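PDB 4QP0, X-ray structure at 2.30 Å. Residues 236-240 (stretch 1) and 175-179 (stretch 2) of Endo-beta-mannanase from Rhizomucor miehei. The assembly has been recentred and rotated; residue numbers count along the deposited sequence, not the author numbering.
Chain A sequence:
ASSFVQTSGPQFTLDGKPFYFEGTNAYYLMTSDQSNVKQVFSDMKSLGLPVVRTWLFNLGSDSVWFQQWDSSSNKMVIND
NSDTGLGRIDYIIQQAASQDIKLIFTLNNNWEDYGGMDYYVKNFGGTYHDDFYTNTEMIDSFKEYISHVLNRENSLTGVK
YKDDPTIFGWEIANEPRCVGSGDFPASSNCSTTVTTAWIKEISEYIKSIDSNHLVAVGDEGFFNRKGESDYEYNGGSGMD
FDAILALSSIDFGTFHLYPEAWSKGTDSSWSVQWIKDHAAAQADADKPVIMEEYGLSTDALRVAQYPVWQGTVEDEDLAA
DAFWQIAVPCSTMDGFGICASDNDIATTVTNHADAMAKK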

ATOM      1  N   GLY A 236      18.314  -8.020  -5.941  1.00 37.58           N
ATOM      2  CA  GLY A 236      19.289  -7.229  -5.198  1.00 37.52           C
ATOM      3  C   GLY A 236      18.715  -6.571  -3.955  1.00 36.88           C
ATOM      4  O   GLY A 236      19.417  -6.420  -2.946  1.00 37.31           O
ATOM      5  N   SER A 237      17.443  -6.179  -4.037  1.00 35.19           N
ATOM      6  CA  SER A 237      16.715  -5.561  -2.919  1.00 34.37           C
ATOM      7  C   SER A 237      16.477  -6.502  -1.726  1.00 34.25           C
ATOM      8  O   SER A 237      16.215  -6.050  -0.603  1.00 34.27           O
ATOM      9  CB  SER A 237      15.371  -5.032  -3.414  1.00 32.37           C
ATOM     10  OG  SER A 237      14.573  -6.097  -3.900  1.00 32.38           O
ATOM     11  N   GLY A 238      16.559  -7.804  -1.983  1.00 34.42           N
ATOM     12  CA  GLY A 238      16.228  -8.819  -0.988  1.00 35.28           C
ATOM     13  C   GLY A 238      14.767  -9.233  -1.041  1.00 35.81           C
ATOM     14  O   GLY A 238      14.272  -9.876  -0.123  1.00 35.49           O
ATOM     15  N   MET A 239      14.082  -8.863  -2.124  1.00 36.89           N
ATOM     16  CA  MET A 239      12.657  -9.164  -2.309  1.00 37.70           C
ATOM     17  C   MET A 239      12.445 -10.090  -3.496  1.00 37.74           C
ATOM     18  O   MET A 239      13.248 -10.115  -4.423  1.00 40.90           O
ATOM     19  CB  MET A 239      11.853  -7.880  -2.520  1.00 37.45           C
ATOM     20  CG  MET A 239      11.850  -6.943  -1.331  1.00 38.30           C
ATOM     21  SD  MET A 239      11.074  -7.643   0.137  1.00 40.43           S
ATOM     22  CE  MET A 239       9.342  -7.540  -0.309  1.00 38.23           C
ATOM     23  N   ASP A 240      11.344 -10.826  -3.474  1.00 36.61           N
ATOM     24  CA  ASP A 240      11.114 -11.878  -4.449  1.00 34.83           C
ATOM     25  C   ASP A 240       9.639 -11.903  -4.778  1.00 33.02           C
ATOM     26  O   ASP A 240       8.890 -12.700  -4.206  1.00 35.28           O
ATOM     27  CB  ASP A 240      11.561 -13.225  -3.865  1.00 33.67           C
ATOM     28  CG  ASP A 240      11.600 -14.346  -4.897  1.00 35.18           C
ATOM     29  OD1 ASP A 240      10.877 -14.291  -5.921  1.00 35.43           O
ATOM     30  OD2 ASP A 240      12.356 -15.313  -4.661  1.00 35.70           O
TER
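Stretch 2 (175-179) EPRCV

Neither stretch forms a regular helix or strand. End to end by their CA atoms, the two run in roughly opposite directions, although the two nearest CA pairs step the same way: the CA atoms of Ser-237 and Arg-177 lie 5.5 Å apart, as do those of Gly-238 and Cys-178, while the side chain of Met-239 reaches back to Pro-176. The contact buries 232 Å² in total, and residues at least 59 apart in sequence make it.

One hydrogen bond joins the two backbones: Cys-178 N donates to Ser-237 O over 3.0 Å, with an N-H...O angle of 159°, close to linear. Around this bond Arg-177 and Cys-178 have phi/psi of -127/180 and -75/-32. The Ser-237 side chain serves its own stretch instead: with chi1 at 62° (p), its OG accepts a weak hydrogen bond from Met-239 N, 3.3 Å away at 140°.

Gly-238 has phi/psi of 91/14, where a CB would be jammed against the preceding carbonyl O. The neighbouring stretch adds a second restriction, since an ideal CB would lie 2.3 Å from Cys-178 SG. Without one, Gly-238 CA approaches Cys-178 SG to 3.8 Å. Cys-178 has chi1 at -81° (m), and its side chain is covalently bonded elsewhere in the structure.

Met-239 directs its CA-to-CB bond toward stretch 2 and takes m at chi1, chi2 and chi3 (-64°, -63°, -75°), a folded rather than extended chain. Its CG comes within 3.1 Å of Pro-176 O, a tight approach, and its CE makes apolar contact with Pro-176 CB at 4.0 Å. Arg-177, by contrast, is m at chi1 but extended through chi2 and chi3 (-169° and -172°, both t); its NE and NH2 are hydrogen-bonded elsewhere in the structure.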

ATOM      1  N   GLU A 175       6.610  -0.990   0.924  1.00 35.26           N
ATOM      2  CA  GLU A 175       7.884  -1.134   0.208  1.00 34.20           C
ATOM      3  C   GLU A 175       9.034  -1.818   0.959  1.00 34.39           C
ATOM      4  O   GLU A 175      10.145  -1.293   0.965  1.00 34.86           O
ATOM      5  CB  GLU A 175       8.343   0.234  -0.327  1.00 34.89           C
ATOM      6  CG  GLU A 175       7.312   0.941  -1.196  1.00 34.63           C
ATOM      7  CD  GLU A 175       7.825   2.238  -1.793  1.00 34.99           C
ATOM      8  OE1 GLU A 175       8.712   2.877  -1.186  1.00 36.59           O
ATOM      9  OE2 GLU A 175       7.333   2.625  -2.872  1.00 34.46           O
ATOM     10  N   PRO A 176       8.794  -3.003   1.559  1.00 34.57           N
ATOM     11  CA  PRO A 176       9.879  -3.668   2.294  1.00 36.05           C
ATOM     12  C   PRO A 176      11.102  -3.950   1.422  1.00 38.11           C
ATOM     13  O   PRO A 176      10.957  -4.472   0.315  1.00 40.86           O
ATOM     14  CB  PRO A 176       9.245  -4.997   2.737  1.00 34.60           C
ATOM     15  CG  PRO A 176       7.782  -4.749   2.715  1.00 33.28           C
ATOM     16  CD  PRO A 176       7.561  -3.809   1.569  1.00 33.31           C
ATOM     17  N   ARG A 177      12.282  -3.561   1.903  1.00 38.68           N
ATOM     18  CA  ARG A 177      13.563  -3.992   1.331  1.00 40.31           C
ATOM     19  C   ARG A 177      14.392  -4.572   2.474  1.00 41.34           C
ATOM     20  O   ARG A 177      13.931  -4.608   3.612  1.00 41.63           O
ATOM     21  CB  ARG A 177      14.324  -2.830   0.677  1.00 39.83           C
ATOM     22  CG  ARG A 177      13.592  -2.117  -0.446  1.00 41.67           C
ATOM     23  CD  ARG A 177      14.523  -1.173  -1.184  1.00 41.34           C
ATOM     24  NE  ARG A 177      13.788  -0.349  -2.132  1.00 43.44           N
ATOM     25  CZ  ARG A 177      14.344   0.474  -3.019  1.00 43.98           C
ATOM     26  NH1 ARG A 177      15.663   0.594  -3.103  1.00 45.67           N
ATOM     27  NH2 ARG A 177      13.574   1.179  -3.834  1.00 43.31           N
ATOM     28  N   CYS A 178      15.603  -5.039   2.182  1.00 45.30           N
ATOM     29  CA  CYS A 178      16.527  -5.393   3.263  1.00 48.65           C
ATOM     30  C   CYS A 178      17.092  -4.124   3.899  1.00 49.54           C
ATOM     31  O   CYS A 178      17.363  -4.096   5.100  1.00 52.41           O
ATOM     32  CB  CYS A 178      17.651  -6.313   2.775  1.00 50.09           C
ATOM     33  SG  CYS A 178      17.195  -8.063   2.644  1.00 54.99           S
ATOM     34  N   VAL A 179      17.240  -3.076   3.085  1.00 50.31           N
ATOM     35  CA  VAL A 179      17.792  -1.785   3.516  1.00 51.14           C
ATOM     36  C   VAL A 179      16.680  -0.738   3.691  1.00 53.17           C
ATOM     37  O   VAL A 179      15.756  -0.651   2.872  1.00 54.23           O
ATOM     38  CB  VAL A 179      18.843  -1.259   2.506  1.00 50.08           C
ATOM     39  CG1 VAL A 179      19.555  -0.025   3.043  1.00 49.16           C
ATOM     40  CG2 VAL A 179      19.856  -2.342   2.162  1.00 50.19           C
TER